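Local coordinates for protein beta-fructofuranosidase, insoluble isoenzyme CWINV1 (Arabidopsis thaliana, PDB 2OXB) that hydrolyses sucrose and 1-kestose, and to a lower extent neokestose and levan, as a cell-wall beta-fructofuranosidase of glycosyl hydrolase family 32, at residues G292-S297 / C494-V499; Y422-F427 / C444-R449. The protein carries 1 engineered substitution. All coordinates share one frame; numbering follows the deposited sequence.

Contact 1: G292-S297 / C494-V499; sequences GWTNES and CITSRV. With NAG (2-acetamido-2-deoxy-beta-D-glucopyranose), chain C.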
loop_
_atom_site.group_PDB
_atom_site.type_symbol
_atom_site.label_atom_id
_atom_site.label_comp_id
_atom_site.label_asym_id
_atom_site.label_seq_id
_atom_site.Cartn_x
_atom_site.Cartn_y
_atom_site.Cartn_z
ATOM N N GLY A 292 3.149 -0.412 -2.525
ATOM C CA GLY A 292 3.233 -0.784 -1.121
ATOM C C GLY A 292 4.004 -2.082 -0.957
ATOM O O GLY A 292 3.803 -3.025 -1.726
ATOM N N TRP A 293 4.870 -2.136 0.056
ATOM C CA TRP A 293 5.702 -3.304 0.304
ATOM C C TRP A 293 5.041 -4.548 0.929
ATOM O O TRP A 293 5.012 -5.601 0.293
ATOM C CB TRP A 293 6.957 -2.879 1.091
ATOM C CG TRP A 293 7.701 -4.010 1.760
ATOM C CD1 TRP A 293 8.015 -5.228 1.221
ATOM C CD2 TRP A 293 8.189 -4.031 3.112
ATOM N NE1 TRP A 293 8.658 -6.007 2.156
ATOM C CE2 TRP A 293 8.782 -5.297 3.323
ATOM C CE3 TRP A 293 8.181 -3.100 4.165
ATOM C CZ2 TRP A 293 9.363 -5.661 4.543
ATOM C CZ3 TRP A 293 8.759 -3.460 5.382
ATOM C CH2 TRP A 293 9.344 -4.737 5.558
ATOM N N THR A 294 4.506 -4.477 2.140
ATOM C CA THR A 294 3.886 -5.685 2.723
ATOM C C THR A 294 4.872 -6.750 3.210
ATOM O O THR A 294 5.409 -7.549 2.435
ATOM C CB THR A 294 2.907 -6.388 1.737
ATOM O OG1 THR A 294 1.712 -5.612 1.613
ATOM C CG2 THR A 294 2.525 -7.778 2.245
ATOM N N ASN A 295 5.055 -6.748 4.523
ATOM C CA ASN A 295 5.911 -7.657 5.256
ATOM C C ASN A 295 5.717 -9.084 4.809
ATOM O O ASN A 295 4.977 -9.386 3.882
ATOM C CB ASN A 295 5.534 -7.611 6.735
ATOM C CG ASN A 295 6.666 -7.197 7.625
ATOM O OD1 ASN A 295 7.836 -7.409 7.306
ATOM N ND2 ASN A 295 6.311 -6.625 8.773
ATOM N N GLU A 296 6.366 -9.962 5.553
ATOM C CA GLU A 296 6.302 -11.389 5.338
ATOM C C GLU A 296 5.716 -11.948 6.642
ATOM O O GLU A 296 6.388 -11.903 7.668
ATOM C CB GLU A 296 7.711 -11.921 5.154
ATOM C CG GLU A 296 7.777 -13.294 4.556
ATOM C CD GLU A 296 7.635 -13.256 3.052
ATOM O OE1 GLU A 296 8.434 -12.531 2.431
ATOM O OE2 GLU A 296 6.739 -13.943 2.508
ATOM N N SER A 297 4.483 -12.461 6.610
ATOM C CA SER A 297 3.832 -13.002 7.814
ATOM C C SER A 297 4.381 -14.345 8.306
ATOM O O SER A 297 3.874 -14.906 9.277
ATOM C CB SER A 297 2.316 -13.146 7.593
ATOM O OG SER A 297 1.636 -11.902 7.665
ATOM N N CYS A 494 -9.297 -1.403 1.936
ATOM C CA CYS A 494 -8.203 -2.251 1.502
ATOM C C CYS A 494 -7.472 -2.980 2.631
ATOM O O CYS A 494 -6.597 -2.411 3.280
ATOM C CB CYS A 494 -7.224 -1.397 0.706
ATOM S SG CYS A 494 -8.053 -0.290 -0.456
ATOM N N ILE A 495 -7.842 -4.245 2.848
ATOM C CA ILE A 495 -7.233 -5.102 3.873
ATOM C C ILE A 495 -6.460 -6.267 3.224
ATOM O O ILE A 495 -7.054 -7.233 2.733
ATOM C CB ILE A 495 -8.289 -5.722 4.812
ATOM C CG1 ILE A 495 -9.076 -4.629 5.532
ATOM C CG2 ILE A 495 -7.599 -6.625 5.831
ATOM C CD1 ILE A 495 -10.177 -5.167 6.425
ATOM N N THR A 496 -5.134 -6.172 3.253
ATOM C CA THR A 496 -4.255 -7.175 2.661
ATOM C C THR A 496 -3.607 -8.043 3.748
ATOM O O THR A 496 -3.432 -7.603 4.884
ATOM C CB THR A 496 -3.160 -6.467 1.813
ATOM O OG1 THR A 496 -2.635 -7.368 0.831
ATOM C CG2 THR A 496 -2.030 -5.979 2.703
ATOM N N SER A 497 -3.254 -9.274 3.399
ATOM C CA SER A 497 -2.635 -10.182 4.363
ATOM C C SER A 497 -1.697 -11.205 3.714
ATOM O O SER A 497 -1.533 -11.221 2.496
ATOM C CB SER A 497 -3.723 -10.896 5.163
ATOM O OG SER A 497 -4.955 -10.860 4.472
ATOM N N ARG A 498 -1.085 -12.049 4.540
ATOM C CA ARG A 498 -0.156 -13.071 4.064
ATOM C C ARG A 498 -0.506 -14.413 4.705
ATOM O O ARG A 498 -0.518 -14.536 5.935
ATOM C CB ARG A 498 1.273 -12.684 4.440
ATOM C CG ARG A 498 1.546 -11.196 4.304
ATOM C CD ARG A 498 1.736 -10.771 2.866
ATOM N NE ARG A 498 3.153 -10.675 2.529
ATOM C CZ ARG A 498 3.935 -11.713 2.259
ATOM N NH1 ARG A 498 3.444 -12.942 2.273
ATOM N NH2 ARG A 498 5.218 -11.518 1.990
ATOM N N VAL A 499 -0.797 -15.405 3.866
ATOM C CA VAL A 499 -1.165 -16.744 4.317
ATOM C C VAL A 499 -0.156 -17.792 3.838
ATOM O O VAL A 499 0.485 -17.630 2.796
ATOM C CB VAL A 499 -2.622 -17.118 3.852
ATOM C CG1 VAL A 499 -2.747 -17.031 2.337
ATOM C CG2 VAL A 499 -2.992 -18.516 4.341
HETATM C C1 NAG C . 6.446 -7.370 10.008
HETATM C C2 NAG C . 5.169 -7.250 10.854
HETATM C C3 NAG C . 5.129 -8.272 12.009
HETATM C C4 NAG C . 5.585 -9.675 11.599
HETATM C C5 NAG C . 6.921 -9.520 10.877
HETATM C C6 NAG C . 7.634 -10.800 10.459
HETATM C C7 NAG C . 5.338 -5.696 12.697
HETATM C C8 NAG C . 6.761 -5.314 13.093
HETATM N N2 NAG C . 5.083 -5.911 11.408
HETATM O O3 NAG C . 3.819 -8.336 12.554
HETATM O O4 NAG C . 5.743 -10.470 12.762
HETATM O O5 NAG C . 6.729 -8.732 9.699
HETATM O O6 NAG C . 8.926 -10.506 9.939
HETATM O O7 NAG C . 4.477 -5.798 13.569
#
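The guanidinium of R498 reaches into the loop T294-S297. E296 CA lies 3.5 Å above one face, offset toward the rim, with S297 N over the same face. T294 is at the edge: its O is in the plane and its CG2 near it, 3.0 Å from R498 NE. N295 O approaches obliquely and takes a weak hydrogen bond from R498 NE (2.6 Å, N-H...O angle 116°). R498 NH2 makes a weak, somewhat doubtful salt bridge to E296 OE2, since that oxygen is crowded in the model. The carboxylate and guanidinium planes are 83° apart. CG of R498 stands beside the backbone N (chi1 -39°), where S297 OG lies 3.4 Å from it and 3.3 Å from CB. An alanine at R498 would probably leave N295 O without its arginine N-H and the E296 carboxylate without this positive partner. E296 OE1 accepts a hydrogen bond from G310 N, and OE2 has a second positive partner in K306. T294 OG1 hydrogen-bonds to K273 O, and S297 OG to K273 NZ. N295 turns its side chain the other way, and its ND2 carries the N-linked NAG. The N295 side chain is about 5 Å from that of W16, a substrate-binding residue. The contact belongs to the domain interface of family 32 enzymes, where a loop of the five-bladed beta-propeller meets an edge strand of the C-terminal beta-sandwich.

Contact 2: Y422-F427 / C444-R449; sequences YTSVYF and CSDQSR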
loop_
_atom_site.group_PDB
_atom_site.type_symbol
_atom_site.label_atom_id
_atom_site.label_comp_id
_atom_site.label_asym_id
_atom_site.label_seq_id
_atom_site.Cartn_x
_atom_site.Cartn_y
_atom_site.Cartn_z
ATOM N N TYR A 422 -8.587 -22.158 6.172
ATOM C CA TYR A 422 -9.164 -21.244 5.187
ATOM C C TYR A 422 -9.004 -19.797 5.654
ATOM O O TYR A 422 -8.720 -19.529 6.830
ATOM C CB TYR A 422 -10.658 -21.549 4.985
ATOM C CG TYR A 422 -11.446 -21.440 6.265
ATOM C CD1 TYR A 422 -12.017 -20.229 6.661
ATOM C CD2 TYR A 422 -11.498 -22.519 7.156
ATOM C CE1 TYR A 422 -12.607 -20.097 7.923
ATOM C CE2 TYR A 422 -12.079 -22.399 8.415
ATOM C CZ TYR A 422 -12.627 -21.184 8.797
ATOM O OH TYR A 422 -13.149 -21.061 10.069
ATOM N N THR A 423 -9.177 -18.870 4.716
ATOM C CA THR A 423 -9.082 -17.448 5.013
ATOM C C THR A 423 -10.460 -16.887 4.750
ATOM O O THR A 423 -11.121 -17.297 3.809
ATOM C CB THR A 423 -8.007 -16.783 4.147
ATOM O OG1 THR A 423 -6.715 -17.103 4.689
ATOM C CG2 THR A 423 -8.191 -15.277 4.118
ATOM N N SER A 424 -10.909 -15.964 5.586
ATOM C CA SER A 424 -12.257 -15.459 5.418
ATOM C C SER A 424 -12.479 -13.968 5.533
ATOM O O SER A 424 -12.643 -13.437 6.627
ATOM C CB SER A 424 -13.160 -16.180 6.412
ATOM O OG SER A 424 -12.500 -16.286 7.670
ATOM N N VAL A 425 -12.489 -13.295 4.391
ATOM C CA VAL A 425 -12.747 -11.869 4.362
ATOM C C VAL A 425 -14.260 -11.762 4.190
ATOM O O VAL A 425 -14.848 -12.434 3.335
ATOM C CB VAL A 425 -12.046 -11.213 3.178
ATOM C CG1 VAL A 425 -12.457 -9.762 3.065
ATOM C CG2 VAL A 425 -10.536 -11.345 3.348
ATOM N N TYR A 426 -14.899 -10.931 5.001
ATOM C CA TYR A 426 -16.337 -10.805 4.912
ATOM C C TYR A 426 -16.828 -9.465 5.421
ATOM O O TYR A 426 -16.035 -8.586 5.757
ATOM C CB TYR A 426 -16.975 -11.937 5.707
ATOM C CG TYR A 426 -16.507 -11.991 7.139
ATOM C CD1 TYR A 426 -16.926 -11.038 8.060
ATOM C CD2 TYR A 426 -15.632 -12.981 7.570
ATOM C CE1 TYR A 426 -16.491 -11.066 9.377
ATOM C CE2 TYR A 426 -15.180 -13.021 8.892
ATOM C CZ TYR A 426 -15.616 -12.057 9.790
ATOM O OH TYR A 426 -15.182 -12.080 11.096
ATOM N N PHE A 427 -18.150 -9.339 5.475
ATOM C CA PHE A 427 -18.836 -8.133 5.927
ATOM C C PHE A 427 -19.767 -8.418 7.098
ATOM O O PHE A 427 -20.185 -9.558 7.308
ATOM C CB PHE A 427 -19.698 -7.557 4.809
ATOM C CG PHE A 427 -18.918 -6.922 3.705
ATOM C CD1 PHE A 427 -18.172 -5.769 3.945
ATOM C CD2 PHE A 427 -18.947 -7.452 2.416
ATOM C CE1 PHE A 427 -17.469 -5.150 2.923
ATOM C CE2 PHE A 427 -18.245 -6.839 1.379
ATOM C CZ PHE A 427 -17.505 -5.685 1.635
ATOM N N CYS A 444 -14.059 -7.438 7.584
ATOM C CA CYS A 444 -13.097 -8.218 8.370
ATOM C C CYS A 444 -12.322 -9.169 7.476
ATOM O O CYS A 444 -12.845 -9.665 6.480
ATOM C CB CYS A 444 -13.792 -9.072 9.425
ATOM S SG CYS A 444 -14.626 -8.198 10.788
ATOM N N SER A 445 -11.074 -9.428 7.850
ATOM C CA SER A 445 -10.199 -10.349 7.116
ATOM C C SER A 445 -9.580 -11.268 8.155
ATOM O O SER A 445 -8.499 -10.995 8.666
ATOM C CB SER A 445 -9.089 -9.589 6.387
ATOM O OG SER A 445 -8.377 -10.459 5.538
ATOM N N ASP A 446 -10.292 -12.343 8.478
ATOM C CA ASP A 446 -9.836 -13.302 9.477
ATOM C C ASP A 446 -8.649 -14.141 9.016
ATOM O O ASP A 446 -8.630 -14.667 7.897
ATOM C CB ASP A 446 -10.979 -14.232 9.862
ATOM C CG ASP A 446 -11.144 -14.346 11.353
ATOM O OD1 ASP A 446 -11.758 -13.420 11.948
ATOM O OD2 ASP A 446 -10.646 -15.350 11.921
ATOM N N GLN A 447 -7.668 -14.291 9.899
ATOM C CA GLN A 447 -6.461 -15.048 9.581
ATOM C C GLN A 447 -6.182 -16.181 10.572
ATOM O O GLN A 447 -5.258 -16.970 10.382
ATOM C CB GLN A 447 -5.296 -14.066 9.527
ATOM C CG GLN A 447 -5.645 -12.783 8.755
ATOM C CD GLN A 447 -5.538 -12.953 7.243
ATOM O OE1 GLN A 447 -6.150 -12.207 6.471
ATOM N NE2 GLN A 447 -4.739 -13.929 6.815
ATOM N N SER A 448 -7.006 -16.247 11.618
ATOM C CA SER A 448 -6.923 -17.255 12.683
ATOM C C SER A 448 -6.734 -18.705 12.223
ATOM O O SER A 448 -6.043 -19.475 12.877
ATOM C CB SER A 448 -8.183 -17.172 13.532
ATOM O OG SER A 448 -9.310 -17.388 12.711
ATOM N N ARG A 449 -7.374 -19.083 11.121
ATOM C CA ARG A 449 -7.242 -20.439 10.587
ATOM C C ARG A 449 -6.650 -20.435 9.170
ATOM O O ARG A 449 -6.776 -21.417 8.446
ATOM C CB ARG A 449 -8.605 -21.168 10.566
ATOM C CG ARG A 449 -9.099 -21.731 11.924
ATOM C CD ARG A 449 -9.835 -20.692 12.770
ATOM N NE ARG A 449 -9.348 -20.644 14.151
ATOM C CZ ARG A 449 -9.336 -21.679 14.989
ATOM N NH1 ARG A 449 -9.793 -22.864 14.598
ATOM N NH2 ARG A 449 -8.858 -21.530 16.218
#
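Y422 N gives R449 O a weak hydrogen bond at 3.0 Å, ahead of the first beta bridge. The Y422 ring reaches R449 CB through CE2. T423 sets CG2 3.9 Å from D446 O, while its OG1 hydrogen-bonds to S450 OG. S424 and D446 form an antiparallel hydrogen-bonded pair. The bond from S424 N to D446 O is long and weak. D446 N to S424 O is 3.2 Å, the donor well above the carbonyl plane. S424 OG packs on D446 CB. V425 and S445 are the non-hydrogen-bonded pair. V425 CG2 meets S445 OG at 3.2 Å; that hydroxyl donates in the carbonyl plane to Q447 OE1, also hydrogen-bonded by S497 OG. V425 CA makes a C-H...O contact with C444 O. Y426 and C444 form the second hydrogen-bonded pair: Y426 N to C444 O, 2.8 Å, and C444 N to Y426 O, 2.9 Å. With CG of Y426 between its backbone N and carbonyl carbon (chi1 55°), the ring comes back toward C444, and CE1 is 3.4 Å from C444 CB. C444 O lies over one ring face. C444 SG, 4.7 Å from the ring centroid, makes an oblique sulfur-aromatic contact and is disulfide-bonded to C395 of helix 391-397. The segments belong to a beta hairpin flanked by strands 406-415 and 461-465. V425 and F427 pack on strand 473-480, whereas S424, Y426 and D446 touch V400.

From the N terminus, the chain first builds most of the propeller and reaches 292-297. Contact 1 joins this loop to 494-499, with 196 residues between. That long loop takes in the end of the propeller and most of the sandwich. Contact 2 falls wholly within it and closes a short hairpin of 16 intervening residues, so the two nest and do not cross. Contact 1 ties the two domains together, while contact 2 stays within the C-terminal one. Their centres are 14 Å apart, and they touch across the two sandwich sheets. S497 OG probably hydrogen-bonds to Q447 OE1 at 2.7 Å, and I495 CG2 packs on S445 CB.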